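Local structure of uncharacterized egV family protein COG1307 (Ruminococcus gnavus, 3JR7) at residues G48-E52 / D53-T57; D60-K63 / Q64-L68; E161-V164 / E165-C169; E181-D184 / T185-K188. The protein is of unknown function but belongs to the DegV family, whose members generally bind fatty acids, so it may bind a lipid. All coordinates share one frame; numbering follows the deposited sequence.

Contacts 1 and 2 follow each other in the chain and share one small core: W56 CD2 of the hairpin lies 3.5 Å from L62 CD1, and I51 CD1 lies 3.8 Å from L67 CD1. Contact 4 does not touch them, its nearest atoms being about 8 Å from contact 1 and about 9 Å from contact 2, but helix 283-289 links the three, since V287 packs on I49, L67 and T185. Contact 4 also borders the pocket holding an ethylene glycol ether, with the L186 side chain about 4 Å from that ligand. Contact 3 stands apart, across the chain's centre, its own centre 34 to 36 Å from the centres of the others.

Contact 1: residues G48-E52 / D53-T57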
loop_
_atom_site.group_PDB
_atom_site.type_symbol
_atom_site.label_atom_id
_atom_site.label_comp_id
_atom_site.label_asym_id
_atom_site.label_seq_id
_atom_site.Cartn_x
_atom_site.Cartn_y
_atom_site.Cartn_z
ATOM N N GLY A 48 3.453 6.515 12.400
ATOM C CA GLY A 48 2.677 7.190 13.471
ATOM C C GLY A 48 1.399 7.818 12.957
ATOM O O GLY A 48 1.334 8.232 11.810
ATOM N N ILE A 49 0.371 7.897 13.813
ATOM C CA ILE A 49 -0.871 8.592 13.469
ATOM C C ILE A 49 -1.153 9.554 14.601
ATOM O O ILE A 49 -1.041 9.180 15.742
ATOM C CB ILE A 49 -2.065 7.636 13.309
ATOM C CG1 ILE A 49 -1.883 6.720 12.106
ATOM C CG2 ILE A 49 -3.432 8.421 13.188
ATOM C CD1 ILE A 49 -2.612 5.383 12.283
ATOM N N GLN A 50 -1.494 10.776 14.243
ATOM C CA GLN A 50 -1.783 11.851 15.194
ATOM C C GLN A 50 -3.146 12.497 14.900
ATOM O O GLN A 50 -3.364 13.044 13.821
ATOM C CB GLN A 50 -0.660 12.891 15.119
ATOM C CG GLN A 50 0.736 12.232 15.353
ATOM C CD GLN A 50 1.477 11.803 14.057
ATOM O OE1 GLN A 50 1.368 12.462 13.017
ATOM N NE2 GLN A 50 2.276 10.742 14.152
ATOM N N ILE A 51 -4.061 12.401 15.862
ATOM C CA ILE A 51 -5.408 12.980 15.749
ATOM C C ILE A 51 -5.691 13.716 17.070
ATOM O O ILE A 51 -5.737 13.100 18.126
ATOM C CB ILE A 51 -6.498 11.928 15.542
ATOM C CG1 ILE A 51 -6.242 11.137 14.265
ATOM C CG2 ILE A 51 -7.892 12.626 15.431
ATOM C CD1 ILE A 51 -6.901 9.796 14.243
ATOM N N GLU A 52 -5.802 15.024 16.995
ATOM C CA GLU A 52 -5.973 15.862 18.203
ATOM C C GLU A 52 -4.816 15.599 19.165
ATOM O O GLU A 52 -3.684 15.883 18.783
ATOM C CB GLU A 52 -7.374 15.662 18.789
ATOM C CG GLU A 52 -8.404 16.261 17.855
ATOM C CD GLU A 52 -9.855 16.037 18.281
ATOM O OE1 GLU A 52 -10.193 14.975 18.890
ATOM O OE2 GLU A 52 -10.652 16.943 17.951
ATOM N N ASP A 53 -5.049 15.049 20.358
ATOM C CA ASP A 53 -3.937 14.833 21.336
ATOM C C ASP A 53 -3.570 13.391 21.465
ATOM O O ASP A 53 -2.797 12.999 22.375
ATOM C CB ASP A 53 -4.341 15.336 22.724
ATOM C CG ASP A 53 -4.531 16.823 22.752
ATOM O OD1 ASP A 53 -3.533 17.562 22.514
ATOM O OD2 ASP A 53 -5.696 17.237 22.992
ATOM N N THR A 54 -4.157 12.580 20.597
ATOM C CA THR A 54 -3.862 11.191 20.583
ATOM C C THR A 54 -2.738 11.002 19.549
ATOM O O THR A 54 -2.725 11.590 18.477
ATOM C CB THR A 54 -5.107 10.364 20.228
ATOM O OG1 THR A 54 -6.165 10.703 21.137
ATOM C CG2 THR A 54 -4.793 8.873 20.301
ATOM N N GLN A 55 -1.772 10.211 19.946
ATOM C CA GLN A 55 -0.666 9.869 19.114
ATOM C C GLN A 55 -0.664 8.395 19.223
ATOM O O GLN A 55 -0.513 7.883 20.345
ATOM C CB GLN A 55 0.617 10.337 19.737
ATOM C CG GLN A 55 1.025 11.682 19.397
ATOM C CD GLN A 55 2.324 11.999 20.094
ATOM O OE1 GLN A 55 3.090 11.080 20.456
ATOM N NE2 GLN A 55 2.582 13.285 20.320
ATOM N N TRP A 56 -0.817 7.719 18.093
ATOM C CA TRP A 56 -0.830 6.276 18.051
ATOM C C TRP A 56 0.240 5.733 17.086
ATOM O O TRP A 56 0.660 6.421 16.174
ATOM C CB TRP A 56 -2.163 5.806 17.495
ATOM C CG TRP A 56 -3.316 5.727 18.445
ATOM C CD1 TRP A 56 -3.313 5.219 19.719
ATOM C CD2 TRP A 56 -4.670 6.060 18.148
ATOM N NE1 TRP A 56 -4.599 5.247 20.245
ATOM C CE2 TRP A 56 -5.442 5.767 19.297
ATOM C CE3 TRP A 56 -5.306 6.586 17.029
ATOM C CZ2 TRP A 56 -6.815 5.981 19.344
ATOM C CZ3 TRP A 56 -6.663 6.796 17.076
ATOM C CH2 TRP A 56 -7.408 6.500 18.225
ATOM N N THR A 57 0.600 4.478 17.277
ATOM C CA THR A 57 1.456 3.749 16.386
ATOM C C THR A 57 0.541 2.867 15.552
ATOM O O THR A 57 -0.399 2.232 16.084
ATOM C CB THR A 57 2.529 2.957 17.180
ATOM O OG1 THR A 57 3.312 3.902 17.920
ATOM C CG2 THR A 57 3.458 2.166 16.273
#
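G48-I51 and T54-T57 run antiparallel, their short axes 160° apart, as the two arms of a tight beta hairpin whose type II' turn spans I51 to T54. I49 and W56 form a hydrogen-bonded pair with both bonds short: I49 N reaches W56 O at 2.8 Å, and W56 N returns to I49 O in an almost straight bond (177° at the hydrogen). The two bonds of the I51 and T54 pair are longer and less straight. T54 N meets I51 O at 3.0 Å and comes from above the carbonyl plane, as the chain swings through E52 and D53.

Side chains alternate between the two faces. Q50 and Q55 share one, where their aliphatic stems meet, CG to CG, at 4.1 Å. The other carries I49, I51, T54 and W56. Here the tip of I51 meets the benzene end of the indole obliquely, CD1 lying 4.1 Å from W56 CZ3. T54 turns its CG2 methyl anti to the backbone N (chi1, measured to OG1, is -55°), and this branch sits over the centre of the W56 ring, 3.3 Å above its plane. The indole is thus approached by an isoleucine from the partner strand and by a threonine from its own.

Beyond the hairpin, strand 42-51 continues the sheet on its other edge through backbone bonds of G48 with S81 and Q50 with K79. The I51, T54 and W56 side chains pack on K70 of helix 64-73, while I49 faces I284 of helix 283-289.

Contact 2: residues D60-K63 / Q64-L68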
loop_
_atom_site.group_PDB
_atom_site.type_symbol
_atom_site.label_atom_id
_atom_site.label_comp_id
_atom_site.label_asym_id
_atom_site.label_seq_id
_atom_site.Cartn_x
_atom_site.Cartn_y
_atom_site.Cartn_z
ATOM N N ASP A 60 -0.752 -3.548 15.225
ATOM C CA ASP A 60 -1.820 -4.540 15.355
ATOM C C ASP A 60 -2.633 -4.327 16.608
ATOM O O ASP A 60 -3.716 -4.879 16.752
ATOM C CB ASP A 60 -1.188 -5.925 15.317
ATOM C CG ASP A 60 -0.162 -6.034 14.149
ATOM O OD1 ASP A 60 -0.660 -6.232 13.001
ATOM O OD2 ASP A 60 1.096 -5.839 14.367
ATOM N N SER A 61 -2.141 -3.471 17.484
ATOM C CA SER A 61 -2.872 -3.138 18.688
ATOM C C SER A 61 -3.934 -2.066 18.429
ATOM O O SER A 61 -4.809 -1.838 19.277
ATOM C CB SER A 61 -1.887 -2.689 19.771
ATOM O OG SER A 61 -1.537 -1.318 19.617
ATOM N N LEU A 62 -3.868 -1.372 17.297
ATOM C CA LEU A 62 -4.832 -0.299 17.034
ATOM C C LEU A 62 -5.993 -0.840 16.202
ATOM O O LEU A 62 -5.828 -1.196 15.047
ATOM C CB LEU A 62 -4.194 0.890 16.342
ATOM C CG LEU A 62 -5.091 2.100 16.025
ATOM C CD1 LEU A 62 -5.625 2.854 17.295
ATOM C CD2 LEU A 62 -4.329 3.037 15.136
ATOM N N LYS A 63 -7.165 -0.930 16.808
ATOM C CA LYS A 63 -8.338 -1.481 16.097
ATOM C C LYS A 63 -8.926 -0.457 15.181
ATOM O O LYS A 63 -9.061 0.696 15.556
ATOM C CB LYS A 63 -9.404 -1.944 17.092
ATOM C CG LYS A 63 -8.944 -3.122 17.934
ATOM C CD LYS A 63 -8.837 -4.386 17.085
ATOM C CE LYS A 63 -8.032 -5.486 17.782
ATOM N NZ LYS A 63 -6.551 -5.164 17.766
ATOM N N GLN A 64 -9.310 -0.909 13.986
ATOM C CA GLN A 64 -9.865 -0.022 12.958
ATOM C C GLN A 64 -11.057 0.767 13.513
ATOM O O GLN A 64 -11.205 1.946 13.266
ATOM C CB GLN A 64 -10.283 -0.845 11.713
ATOM C CG GLN A 64 -10.668 0.014 10.519
ATOM C CD GLN A 64 -11.150 -0.820 9.379
ATOM O OE1 GLN A 64 -10.370 -1.247 8.501
ATOM N NE2 GLN A 64 -12.425 -1.111 9.402
ATOM N N GLU A 65 -11.913 0.095 14.271
ATOM C CA GLU A 65 -13.154 0.733 14.717
ATOM C C GLU A 65 -12.783 1.919 15.606
ATOM O O GLU A 65 -13.250 3.045 15.416
ATOM C CB GLU A 65 -14.108 -0.276 15.434
ATOM C CG GLU A 65 -15.253 0.472 16.153
ATOM C CD GLU A 65 -16.448 -0.374 16.554
ATOM O OE1 GLU A 65 -16.410 -1.637 16.511
ATOM O OE2 GLU A 65 -17.458 0.273 16.919
ATOM N N GLU A 66 -11.863 1.707 16.542
ATOM C CA GLU A 66 -11.434 2.824 17.392
ATOM C C GLU A 66 -10.846 3.974 16.575
ATOM O O GLU A 66 -11.017 5.164 16.848
ATOM C CB GLU A 66 -10.420 2.311 18.426
ATOM C CG GLU A 66 -9.851 3.438 19.277
ATOM C CD GLU A 66 -8.888 2.965 20.356
ATOM O OE1 GLU A 66 -8.123 1.993 20.107
ATOM O OE2 GLU A 66 -8.868 3.632 21.421
ATOM N N LEU A 67 -10.098 3.630 15.551
ATOM C CA LEU A 67 -9.512 4.678 14.729
ATOM C C LEU A 67 -10.577 5.426 13.941
ATOM O O LEU A 67 -10.569 6.638 13.876
ATOM C CB LEU A 67 -8.468 4.031 13.775
ATOM C CG LEU A 67 -7.842 4.912 12.682
ATOM C CD1 LEU A 67 -7.131 6.140 13.235
ATOM C CD2 LEU A 67 -6.866 3.999 11.878
ATOM N N LEU A 68 -11.501 4.707 13.323
ATOM C CA LEU A 68 -12.571 5.362 12.554
ATOM C C LEU A 68 -13.418 6.262 13.444
ATOM O O LEU A 68 -13.845 7.319 13.023
ATOM C CB LEU A 68 -13.458 4.304 11.888
ATOM C CG LEU A 68 -12.878 3.613 10.632
ATOM C CD1 LEU A 68 -13.736 2.411 10.134
ATOM C CD2 LEU A 68 -12.630 4.649 9.502
#
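L62 and L67 turn their branched ends to one another across the start of helix 64-73, with L62 CD2 4.2 Å from L67 CD2. K63 is the N-cap, so the leucine before it and the fourth residue after it are the pair that forms a hydrophobic staple. In L62 the CG atom stands anti to the backbone N (chi1 -179°), which carries the two methyls forward along the chain to the helix. The second methyl of the fork has another neighbour: E66 runs out extended from the first turn and passes L62 at about a right angle, its OE1 3.9 Å from L62 CD1. This is a methyl against a carboxylate oxygen, with no bond in it.

Between the leucines and the outer acids, the backbone makes the first helical link, L67 N to K63 O at 3.1 Å, the donor lying in the carbonyl plane. The K63 side chain leads away from the helix. Bends at chi2 and chi4 fold it back, leaving NZ 3.0 Å from D60 O.

Chemically the helix start is two-sided. L67 is buried and also meets T286 of helix 283-289, whereas E65 and E66 are exposed; acids in a first turn are likely to interact favourably with the positive end of the helix dipole.

Contact 3: residues E161-V164 / E165-C169; sequences EEVV and ESVEC
V163 and V167 lie side by side on the buried flank of an amphipathic alpha helix, 160-173, one turn apart and pointing the same way. This is the tight part: V163 CG1 is 3.9 Å from V167 CG2, and the latter methyl, anti to its own carbonyl carbon, lies 3.2 Å from V163 O. Helix 141-155 closes over the pair, C153 meeting V163 while I146 and V150 meet V167.

The loose side carries E161 and E165, both exposed, joined by the backbone bond E165 N to E161 O at 3.0 Å. C169 is exposed too, and it has been seen to form an interchain disulfide. At one border E168 bends at chi2 and turns its OE2 to a hydrogen bond with H132 of strand 130-135.

S166 sits at another border. With chi1 -57° its OG is folded back beside the backbone N, within bonding distance of the preceding turn. An alanine here would lose the hydroxyl, and E162 O would probably be left with the backbone N-H of the next turn as its one donor from these segments. As built, S166 N at 2.9 Å and S166 OG at 3.0 Å grip E162 O from opposite faces of its carbonyl plane.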
loop_
_atom_site.group_PDB
_atom_site.type_symbol
_atom_site.label_atom_id
_atom_site.label_comp_id
_atom_site.label_asym_id
_atom_site.label_seq_id
_atom_site.Cartn_x
_atom_site.Cartn_y
_atom_site.Cartn_z
ATOM N N GLU A 161 20.291 -10.116 -6.370
ATOM C CA GLU A 161 20.126 -9.149 -7.459
ATOM C C GLU A 161 19.041 -9.539 -8.443
ATOM O O GLU A 161 18.413 -8.650 -8.984
ATOM C CB GLU A 161 21.426 -8.873 -8.181
ATOM C CG GLU A 161 22.481 -8.315 -7.227
ATOM C CD GLU A 161 22.344 -6.818 -7.046
ATOM O OE1 GLU A 161 22.130 -6.048 -8.043
ATOM O OE2 GLU A 161 22.485 -6.387 -5.889
ATOM N N GLU A 162 18.830 -10.833 -8.674
ATOM C CA GLU A 162 17.709 -11.281 -9.505
ATOM C C GLU A 162 16.338 -10.948 -8.891
ATOM O O GLU A 162 15.415 -10.509 -9.595
ATOM C CB GLU A 162 17.777 -12.768 -9.851
ATOM C CG GLU A 162 18.824 -13.113 -10.932
ATOM C CD GLU A 162 19.215 -14.590 -10.977
ATOM O OE1 GLU A 162 18.852 -15.323 -10.040
ATOM O OE2 GLU A 162 19.913 -15.016 -11.947
ATOM N N VAL A 163 16.217 -11.129 -7.591
ATOM C CA VAL A 163 14.991 -10.754 -6.904
ATOM C C VAL A 163 14.786 -9.237 -7.074
ATOM O O VAL A 163 13.679 -8.785 -7.407
ATOM C CB VAL A 163 15.021 -11.116 -5.404
ATOM C CG1 VAL A 163 13.746 -10.550 -4.668
ATOM C CG2 VAL A 163 15.201 -12.649 -5.161
ATOM N N VAL A 164 15.826 -8.446 -6.854
ATOM C CA VAL A 164 15.717 -6.962 -7.013
ATOM C C VAL A 164 15.238 -6.599 -8.431
ATOM O O VAL A 164 14.257 -5.819 -8.610
ATOM C CB VAL A 164 17.053 -6.249 -6.669
ATOM C CG1 VAL A 164 17.029 -4.792 -7.079
ATOM C CG2 VAL A 164 17.346 -6.364 -5.138
ATOM N N GLU A 165 15.895 -7.170 -9.453
ATOM C CA GLU A 165 15.463 -6.902 -10.819
ATOM C C GLU A 165 14.017 -7.333 -11.073
ATOM O O GLU A 165 13.248 -6.562 -11.682
ATOM C CB GLU A 165 16.418 -7.535 -11.837
ATOM C CG GLU A 165 15.982 -7.351 -13.305
ATOM C CD GLU A 165 16.996 -7.889 -14.335
ATOM O OE1 GLU A 165 17.729 -8.819 -13.990
ATOM O OE2 GLU A 165 17.007 -7.426 -15.494
ATOM N N SER A 166 13.639 -8.549 -10.663
ATOM C CA SER A 166 12.284 -9.065 -10.949
ATOM C C SER A 166 11.214 -8.241 -10.258
ATOM O O SER A 166 10.139 -7.987 -10.827
ATOM C CB SER A 166 12.094 -10.536 -10.558
ATOM O OG SER A 166 13.059 -11.310 -11.239
ATOM N N VAL A 167 11.513 -7.808 -9.037
ATOM C CA VAL A 167 10.552 -7.043 -8.271
ATOM C C VAL A 167 10.432 -5.619 -8.788
ATOM O O VAL A 167 9.337 -5.095 -8.850
ATOM C CB VAL A 167 10.884 -7.073 -6.777
ATOM C CG1 VAL A 167 10.002 -6.086 -6.015
ATOM C CG2 VAL A 167 10.731 -8.544 -6.238
ATOM N N GLU A 168 11.551 -4.981 -9.139
ATOM C CA GLU A 168 11.484 -3.670 -9.757
ATOM C C GLU A 168 10.675 -3.725 -11.058
ATOM O O GLU A 168 9.927 -2.783 -11.336
ATOM C CB GLU A 168 12.870 -3.010 -9.947
ATOM C CG GLU A 168 13.579 -2.638 -8.630
ATOM C CD GLU A 168 13.016 -1.368 -7.889
ATOM O OE1 GLU A 168 12.037 -0.739 -8.455
ATOM O OE2 GLU A 168 13.595 -0.997 -6.775
ATOM N N CYS A 169 10.794 -4.811 -11.826
ATOM C CA CYS A 169 9.974 -4.992 -13.032
ATOM C C CYS A 169 8.488 -5.082 -12.639
ATOM O O CYS A 169 7.637 -4.401 -13.205
ATOM C CB CYS A 169 10.384 -6.255 -13.817
ATOM S SG CYS A 169 9.219 -6.691 -15.184
#

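Contact 4: residues E181-D184 / T185-K188; sequences ENLD and TLRK
K188 curls back over D184 at the opposite end of the one-and-a-half-turn helix 184-188, and its side chain can be followed atom by atom. CB lies 3.2 Å from D184 O and CG is nearly as close, although the position of that oxygen is less sure and its approach to CD is too short to be trusted. The bend at chi2 (57°) then turns the chain alongside the aspartate. CE comes to 3.8 Å from D184 CB, and NZ ends 3.0 Å from D184 OD1 in a salt bridge whose hydrogen bond is weak. The two side chains point the same way, and the carboxylate uses OD1 much more closely than OD2.

The start of the helix is held by other means. N182 folds an Asx turn: its OD1 accepts from D184 N at 3.0 Å, the donor standing above the amide carbonyl plane, a capping bond for the incoming chain. A water bridges N182 O, to which it donates at 2.7 Å, and L186 N, from which it accepts. L183 O receives R187 N at 2.9 Å, nearly in line with the carbonyl bond, and L183 CD2 meets L186 CD1 at 4.3 Å.

L186 faces the pocket that holds the glycol ether, which is probably from the crystallisation liquor but may mark the family's lipid pocket. Around the helix, T185 bonds through OG1 to N290 and packs on Y288, L186 touches L180 and L192 in loops, and R187 reaches I195 O. The short helix follows strand 176-179 after a loop and packs against helix 283-289.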
loop_
_atom_site.group_PDB
_atom_site.type_symbol
_atom_site.label_atom_id
_atom_site.label_comp_id
_atom_site.label_asym_id
_atom_site.label_seq_id
_atom_site.Cartn_x
_atom_site.Cartn_y
_atom_site.Cartn_z
ATOM N N GLU A 181 -15.144 7.536 -0.403
ATOM C CA GLU A 181 -16.253 8.437 -0.041
ATOM C C GLU A 181 -15.701 9.780 0.353
ATOM O O GLU A 181 -16.371 10.797 0.168
ATOM C CB GLU A 181 -17.071 7.855 1.129
ATOM C CG GLU A 181 -17.711 6.517 0.841
ATOM C CD GLU A 181 -18.959 6.605 -0.087
ATOM O OE1 GLU A 181 -19.306 7.696 -0.592
ATOM O OE2 GLU A 181 -19.601 5.558 -0.317
ATOM N N ASN A 182 -14.498 9.797 0.945
ATOM C CA ASN A 182 -13.977 11.020 1.544
ATOM C C ASN A 182 -12.481 11.281 1.218
ATOM O O ASN A 182 -11.606 10.687 1.832
ATOM C CB ASN A 182 -14.195 10.920 3.047
ATOM C CG ASN A 182 -13.703 12.141 3.795
ATOM O OD1 ASN A 182 -13.341 13.148 3.179
ATOM N ND2 ASN A 182 -13.713 12.068 5.146
ATOM N N LEU A 183 -12.227 12.197 0.278
ATOM C CA LEU A 183 -10.874 12.536 -0.194
ATOM C C LEU A 183 -10.191 13.598 0.633
ATOM O O LEU A 183 -9.041 13.966 0.359
ATOM C CB LEU A 183 -10.915 13.024 -1.648
ATOM C CG LEU A 183 -11.098 11.970 -2.729
ATOM C CD1 LEU A 183 -11.558 12.653 -3.976
ATOM C CD2 LEU A 183 -9.815 11.259 -3.011
ATOM N N ASP A 184 -10.896 14.118 1.637
ATOM C CA ASP A 184 -10.399 15.289 2.339
ATOM C C ASP A 184 -9.060 15.078 3.070
ATOM O O ASP A 184 -8.271 16.023 3.162
ATOM C CB ASP A 184 -11.420 15.810 3.348
ATOM C CG ASP A 184 -12.679 16.393 2.690
ATOM O OD1 ASP A 184 -12.800 16.496 1.430
ATOM O OD2 ASP A 184 -13.582 16.721 3.472
ATOM N N THR A 185 -8.826 13.897 3.630
ATOM C CA THR A 185 -7.570 13.666 4.365
ATOM C C THR A 185 -6.377 13.707 3.386
ATOM O O THR A 185 -5.371 14.380 3.653
ATOM C CB THR A 185 -7.606 12.366 5.171
ATOM O OG1 THR A 185 -8.845 12.321 5.906
ATOM C CG2 THR A 185 -6.406 12.287 6.170
ATOM N N LEU A 186 -6.528 13.071 2.231
ATOM C CA LEU A 186 -5.515 13.167 1.165
ATOM C C LEU A 186 -5.329 14.613 0.692
ATOM O O LEU A 186 -4.189 15.092 0.500
ATOM C CB LEU A 186 -5.854 12.246 -0.020
ATOM C CG LEU A 186 -5.559 10.727 0.162
ATOM C CD1 LEU A 186 -6.346 9.871 -0.870
ATOM C CD2 LEU A 186 -4.008 10.381 0.185
ATOM N N ARG A 187 -6.437 15.325 0.516
ATOM C CA ARG A 187 -6.357 16.687 -0.010
ATOM C C ARG A 187 -5.671 17.596 0.992
ATOM O O ARG A 187 -4.695 18.264 0.668
ATOM C CB ARG A 187 -7.760 17.198 -0.356
ATOM C CG ARG A 187 -7.844 18.716 -0.621
ATOM C CD ARG A 187 -7.236 19.116 -1.943
ATOM N NE ARG A 187 -7.958 18.507 -3.067
ATOM C CZ ARG A 187 -7.560 18.516 -4.342
ATOM N NH1 ARG A 187 -6.426 19.103 -4.717
ATOM N NH2 ARG A 187 -8.317 17.911 -5.253
ATOM N N LYS A 188 -6.150 17.558 2.224
ATOM C CA LYS A 188 -5.689 18.461 3.263
ATOM C C LYS A 188 -4.239 18.167 3.673
ATOM O O LYS A 188 -3.497 19.084 4.055
ATOM C CB LYS A 188 -6.654 18.437 4.475
ATOM C CG LYS A 188 -8.069 19.131 4.200
ATOM C CD LYS A 188 -8.875 18.520 2.977
ATOM C CE LYS A 188 -10.113 19.320 2.479
ATOM N NZ LYS A 188 -10.742 18.710 1.228
HETATM O O HOH W 1 -8.949 11.057 2.082
#